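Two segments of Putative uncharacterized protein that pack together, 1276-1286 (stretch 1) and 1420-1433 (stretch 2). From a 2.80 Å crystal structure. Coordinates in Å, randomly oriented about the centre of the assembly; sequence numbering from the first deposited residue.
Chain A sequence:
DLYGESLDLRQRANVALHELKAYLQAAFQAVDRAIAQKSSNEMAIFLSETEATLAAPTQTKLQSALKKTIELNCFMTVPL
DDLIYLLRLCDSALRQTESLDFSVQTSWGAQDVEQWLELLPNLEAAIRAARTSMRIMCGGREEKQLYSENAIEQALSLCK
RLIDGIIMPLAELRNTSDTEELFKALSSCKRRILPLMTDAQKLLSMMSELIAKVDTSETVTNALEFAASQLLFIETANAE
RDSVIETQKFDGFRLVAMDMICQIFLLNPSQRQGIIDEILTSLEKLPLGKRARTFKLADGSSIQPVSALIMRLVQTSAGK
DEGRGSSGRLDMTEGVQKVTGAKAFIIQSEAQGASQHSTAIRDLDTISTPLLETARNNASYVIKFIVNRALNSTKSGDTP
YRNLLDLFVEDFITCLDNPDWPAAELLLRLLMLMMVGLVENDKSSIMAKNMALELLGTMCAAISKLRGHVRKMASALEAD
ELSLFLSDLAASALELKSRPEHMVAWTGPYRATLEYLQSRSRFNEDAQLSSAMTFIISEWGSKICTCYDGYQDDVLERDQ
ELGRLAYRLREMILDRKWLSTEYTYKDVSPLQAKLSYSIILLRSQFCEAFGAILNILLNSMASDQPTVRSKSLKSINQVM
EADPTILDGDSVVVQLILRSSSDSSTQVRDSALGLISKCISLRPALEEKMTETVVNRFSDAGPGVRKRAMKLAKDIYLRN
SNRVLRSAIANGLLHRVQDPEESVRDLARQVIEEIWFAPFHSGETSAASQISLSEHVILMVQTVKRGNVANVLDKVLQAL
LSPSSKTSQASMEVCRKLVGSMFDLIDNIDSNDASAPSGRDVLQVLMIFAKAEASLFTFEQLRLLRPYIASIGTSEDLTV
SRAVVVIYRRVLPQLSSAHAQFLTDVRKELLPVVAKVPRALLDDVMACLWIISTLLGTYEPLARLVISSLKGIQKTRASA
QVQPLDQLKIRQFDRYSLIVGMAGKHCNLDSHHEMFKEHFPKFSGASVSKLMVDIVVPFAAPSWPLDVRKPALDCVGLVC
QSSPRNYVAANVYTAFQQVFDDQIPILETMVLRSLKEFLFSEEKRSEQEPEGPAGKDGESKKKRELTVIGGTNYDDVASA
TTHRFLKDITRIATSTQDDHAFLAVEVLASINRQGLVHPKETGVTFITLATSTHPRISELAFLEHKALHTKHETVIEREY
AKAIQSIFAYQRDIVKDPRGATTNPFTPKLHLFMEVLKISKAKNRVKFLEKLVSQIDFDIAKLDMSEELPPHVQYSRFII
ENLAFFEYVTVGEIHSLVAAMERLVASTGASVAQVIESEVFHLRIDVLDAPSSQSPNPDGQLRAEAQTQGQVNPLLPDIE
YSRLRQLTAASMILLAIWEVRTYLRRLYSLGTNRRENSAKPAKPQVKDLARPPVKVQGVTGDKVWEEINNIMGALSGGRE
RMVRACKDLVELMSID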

# COMPACT_ATOMS: atom_id res chain seq x y z
N SER A 1276 -26.53 1.72 38.16
CA SER A 1276 -26.62 2.95 37.38
C SER A 1276 -25.32 3.23 36.64
O SER A 1276 -25.32 3.49 35.44
CB SER A 1276 -26.97 4.12 38.31
OG SER A 1276 -28.24 3.92 38.91
N ARG A 1277 -24.19 3.17 37.36
CA ARG A 1277 -22.89 3.32 36.70
C ARG A 1277 -22.75 2.32 35.56
O ARG A 1277 -22.32 2.68 34.45
CB ARG A 1277 -21.77 3.13 37.73
CG ARG A 1277 -20.38 3.26 37.13
CD ARG A 1277 -19.30 2.98 38.16
NE ARG A 1277 -17.99 3.44 37.70
CZ ARG A 1277 -16.89 3.45 38.44
NH1 ARG A 1277 -16.93 3.02 39.69
NH2 ARG A 1277 -15.75 3.89 37.93
N PHE A 1278 -23.10 1.06 35.82
CA PHE A 1278 -22.96 0.04 34.79
C PHE A 1278 -23.69 0.43 33.51
O PHE A 1278 -23.16 0.23 32.41
CB PHE A 1278 -23.48 -1.31 35.30
CG PHE A 1278 -23.63 -2.34 34.21
CD1 PHE A 1278 -22.52 -3.00 33.72
CD2 PHE A 1278 -24.87 -2.65 33.69
CE1 PHE A 1278 -22.65 -3.95 32.72
CE2 PHE A 1278 -25.01 -3.59 32.69
CZ PHE A 1278 -23.90 -4.24 32.20
N ILE A 1279 -24.89 1.00 33.62
CA ILE A 1279 -25.70 1.26 32.43
C ILE A 1279 -25.55 2.69 31.91
O ILE A 1279 -26.14 3.00 30.87
CB ILE A 1279 -27.19 0.93 32.66
CG1 ILE A 1279 -27.80 1.81 33.75
CG2 ILE A 1279 -27.34 -0.55 33.01
CD1 ILE A 1279 -29.31 1.59 33.91
N ILE A 1280 -24.80 3.55 32.58
CA ILE A 1280 -24.43 4.83 31.97
C ILE A 1280 -23.11 4.71 31.22
O ILE A 1280 -22.93 5.30 30.15
CB ILE A 1280 -24.39 5.97 33.02
CG1 ILE A 1280 -23.28 5.74 34.04
CG2 ILE A 1280 -25.74 6.13 33.70
CD1 ILE A 1280 -22.02 6.55 33.76
N GLU A 1281 -22.17 3.94 31.78
CA GLU A 1281 -20.93 3.67 31.05
C GLU A 1281 -21.22 2.98 29.72
O GLU A 1281 -20.41 3.09 28.78
CB GLU A 1281 -20.00 2.81 31.91
CG GLU A 1281 -19.43 3.54 33.11
CD GLU A 1281 -18.64 2.63 34.03
OE1 GLU A 1281 -19.12 1.52 34.32
OE2 GLU A 1281 -17.54 3.03 34.47
N ASN A 1282 -22.35 2.28 29.61
CA ASN A 1282 -22.77 1.76 28.31
C ASN A 1282 -23.27 2.87 27.41
O ASN A 1282 -23.02 2.86 26.20
CB ASN A 1282 -23.86 0.70 28.49
CG ASN A 1282 -23.31 -0.65 28.92
OD1 ASN A 1282 -22.71 -1.36 28.12
ND2 ASN A 1282 -23.53 -1.01 30.17
N LEU A 1283 -23.98 3.85 27.98
CA LEU A 1283 -24.50 4.95 27.17
C LEU A 1283 -23.36 5.77 26.57
O LEU A 1283 -23.47 6.27 25.45
CB LEU A 1283 -25.41 5.84 28.01
CG LEU A 1283 -26.68 5.18 28.56
CD1 LEU A 1283 -27.38 6.12 29.53
CD2 LEU A 1283 -27.61 4.76 27.44
N ALA A 1284 -22.26 5.92 27.32
CA ALA A 1284 -21.13 6.70 26.82
C ALA A 1284 -20.72 6.26 25.42
O ALA A 1284 -20.49 7.09 24.53
CB ALA A 1284 -19.96 6.59 27.79
N PHE A 1285 -20.61 4.95 25.21
CA PHE A 1285 -20.16 4.39 23.94
C PHE A 1285 -21.16 3.34 23.49
O PHE A 1285 -21.51 2.45 24.27
CB PHE A 1285 -18.77 3.78 24.07
CG PHE A 1285 -17.96 4.36 25.21
CD1 PHE A 1285 -17.17 5.48 25.02
CD2 PHE A 1285 -18.01 3.79 26.47
CE1 PHE A 1285 -16.43 6.01 26.06
CE2 PHE A 1285 -17.27 4.31 27.51
CZ PHE A 1285 -16.48 5.43 27.31
N PHE A 1286 -21.62 3.43 22.24
CA PHE A 1286 -22.64 2.50 21.76
C PHE A 1286 -22.65 2.34 20.25
O PHE A 1286 -23.30 1.43 19.73
CB PHE A 1286 -24.03 2.96 22.22
CG PHE A 1286 -24.65 2.10 23.29
CD1 PHE A 1286 -24.48 0.72 23.31
CD2 PHE A 1286 -25.43 2.67 24.28
CE1 PHE A 1286 -25.06 -0.06 24.29
CE2 PHE A 1286 -26.02 1.90 25.27
CZ PHE A 1286 -25.83 0.53 25.27
N THR A 1420 -11.61 11.17 22.17
CA THR A 1420 -11.27 9.77 22.45
C THR A 1420 -12.30 9.12 23.36
O THR A 1420 -13.06 8.25 22.93
CB THR A 1420 -9.88 9.68 23.07
OG1 THR A 1420 -8.94 10.39 22.26
CG2 THR A 1420 -9.44 8.22 23.19
N GLY A 1421 -12.33 9.53 24.63
CA GLY A 1421 -13.25 8.96 25.59
C GLY A 1421 -12.59 8.61 26.91
O GLY A 1421 -13.24 8.08 27.81
N ASP A 1422 -11.29 8.89 27.02
CA ASP A 1422 -10.59 8.63 28.27
C ASP A 1422 -10.98 9.63 29.35
O ASP A 1422 -11.11 9.27 30.52
CB ASP A 1422 -9.08 8.65 28.04
CG ASP A 1422 -8.62 7.59 27.07
OD1 ASP A 1422 -9.12 6.45 27.15
OD2 ASP A 1422 -7.75 7.89 26.22
N LYS A 1423 -11.18 10.89 28.96
CA LYS A 1423 -11.56 11.92 29.93
C LYS A 1423 -12.88 11.59 30.59
O LYS A 1423 -13.02 11.72 31.82
CB LYS A 1423 -11.63 13.28 29.24
CG LYS A 1423 -10.31 13.75 28.63
CD LYS A 1423 -10.48 15.08 27.91
CE LYS A 1423 -9.15 15.59 27.38
NZ LYS A 1423 -9.29 16.89 26.66
N VAL A 1424 -13.87 11.16 29.81
CA VAL A 1424 -15.19 10.86 30.37
C VAL A 1424 -15.12 9.63 31.27
O VAL A 1424 -15.79 9.56 32.30
CB VAL A 1424 -16.22 10.68 29.24
CG1 VAL A 1424 -15.82 9.54 28.30
CG2 VAL A 1424 -17.61 10.45 29.81
N TRP A 1425 -14.30 8.64 30.89
CA TRP A 1425 -14.14 7.45 31.71
C TRP A 1425 -13.51 7.80 33.06
O TRP A 1425 -14.09 7.55 34.13
CB TRP A 1425 -13.27 6.43 30.96
CG TRP A 1425 -13.21 5.07 31.57
CD1 TRP A 1425 -12.19 4.54 32.31
CD2 TRP A 1425 -14.21 4.04 31.50
NE1 TRP A 1425 -12.49 3.26 32.69
CE2 TRP A 1425 -13.73 2.93 32.21
CE3 TRP A 1425 -15.47 3.96 30.89
CZ2 TRP A 1425 -14.46 1.75 32.34
CZ3 TRP A 1425 -16.20 2.79 31.02
CH2 TRP A 1425 -15.69 1.70 31.74
N GLU A 1426 -12.32 8.40 33.02
CA GLU A 1426 -11.65 8.85 34.24
C GLU A 1426 -12.58 9.68 35.11
O GLU A 1426 -12.70 9.44 36.31
CB GLU A 1426 -10.39 9.65 33.86
CG GLU A 1426 -9.78 10.45 35.00
CD GLU A 1426 -8.55 11.22 34.55
OE1 GLU A 1426 -8.03 10.94 33.45
OE2 GLU A 1426 -8.10 12.12 35.30
N GLU A 1427 -13.25 10.67 34.51
CA GLU A 1427 -14.12 11.55 35.29
C GLU A 1427 -15.27 10.77 35.91
O GLU A 1427 -15.67 11.04 37.05
CB GLU A 1427 -14.64 12.69 34.42
CG GLU A 1427 -15.44 13.73 35.17
CD GLU A 1427 -14.62 14.44 36.24
OE1 GLU A 1427 -13.38 14.31 36.23
OE2 GLU A 1427 -15.23 15.12 37.10
N ILE A 1428 -15.84 9.81 35.18
CA ILE A 1428 -16.89 8.97 35.74
C ILE A 1428 -16.37 8.25 36.98
O ILE A 1428 -17.05 8.20 38.01
CB ILE A 1428 -17.41 7.98 34.68
CG1 ILE A 1428 -18.30 8.70 33.67
CG2 ILE A 1428 -18.19 6.83 35.34
CD1 ILE A 1428 -18.66 7.87 32.46
N ASN A 1429 -15.16 7.69 36.90
CA ASN A 1429 -14.58 7.05 38.07
C ASN A 1429 -14.44 8.04 39.22
O ASN A 1429 -14.80 7.74 40.37
CB ASN A 1429 -13.23 6.43 37.72
CG ASN A 1429 -12.60 5.70 38.89
OD1 ASN A 1429 -13.30 5.07 39.69
ND2 ASN A 1429 -11.28 5.79 39.01
N ASN A 1430 -13.91 9.23 38.93
CA ASN A 1430 -13.77 10.26 39.96
C ASN A 1430 -15.09 10.50 40.67
O ASN A 1430 -15.16 10.49 41.90
CB ASN A 1430 -13.25 11.55 39.33
CG ASN A 1430 -11.90 11.37 38.66
OD1 ASN A 1430 -11.41 10.25 38.51
ND2 ASN A 1430 -11.30 12.48 38.23
N ILE A 1431 -16.16 10.73 39.90
CA ILE A 1431 -17.48 10.92 40.49
C ILE A 1431 -17.85 9.71 41.34
O ILE A 1431 -18.40 9.85 42.44
CB ILE A 1431 -18.52 11.18 39.39
CG1 ILE A 1431 -18.17 12.44 38.60
CG2 ILE A 1431 -19.92 11.31 39.99
CD1 ILE A 1431 -18.83 12.51 37.24
N MET A 1432 -17.54 8.51 40.85
CA MET A 1432 -17.88 7.27 41.53
C MET A 1432 -16.92 6.92 42.66
O MET A 1432 -16.99 5.81 43.20
CB MET A 1432 -17.92 6.12 40.52
CG MET A 1432 -19.03 6.27 39.48
SD MET A 1432 -20.67 6.05 40.18
CE MET A 1432 -21.70 6.55 38.80
N GLY A 1433 -16.03 7.84 43.04
CA GLY A 1433 -15.20 7.68 44.21
C GLY A 1433 -15.59 8.54 45.39
O GLY A 1433 -14.83 8.61 46.37

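The two helices run nearly antiparallel, at 166°, with axes 11.2 Å apart at closest approach. About 522 Å² of surface is buried between the stretches.

Gly1421 sits at the N-cap position of the second helix. Its phi of 133° favours glycine, since a CB would jam against the carbonyl O of the preceding residue. A CB would also lie only 3.2 Å from Phe1285 CE1. Without one, the Phe1285 ring can bring its edge to the backbone, with CE1 4.2 Å from Gly1421 O.

Val1424 points toward stretch 1. Its CG1 lies 4.2 Å from Phe1285 CE1, a small branched partner for a broad ring.

Trp1425 leaves its backbone sideways, but its indole reaches back to stretch 1. Its CE3 is 3.8 Å from Phe1285 CE2, at the edge of the phenylalanine ring. Glu1281 OE2 lies over one face of the indole, 3.6 Å from Trp1425 CH2. The same carboxylate oxygen forms a salt bridge with Arg1277, OE2 to NE at 3.3 Å, and the hydrogen bond within it is weak. This places a charge partner for Glu1281 within its own stretch; its OE1 is hydrogen-bonded elsewhere in the structure.

Ile1428 points toward stretch 1, one helical turn after Val1424. Its CD1 meets Ile1280 CD1 at 3.8 Å, an apolar contact between buried side chains. Its CG2 lies 4.1 Å from Arg1277 NE.

Asn1429 is exposed and supplies the one hydrogen bond between the stretches. Arg1277 NH2 donates to Asn1429 OD1 at 3.2 Å, near the guanidinium plane, where an acceptor is well placed. The arginine reaches it with chi1, chi2 and chi3 all t.

Met1432, the first residue to leave helical phi/psi, points toward stretch 1. Its CB packs over one face of the guanidinium, 3.4 Å from Arg1277 NH1. Arg1277 therefore combines apolar packing with polar pairing at its edge.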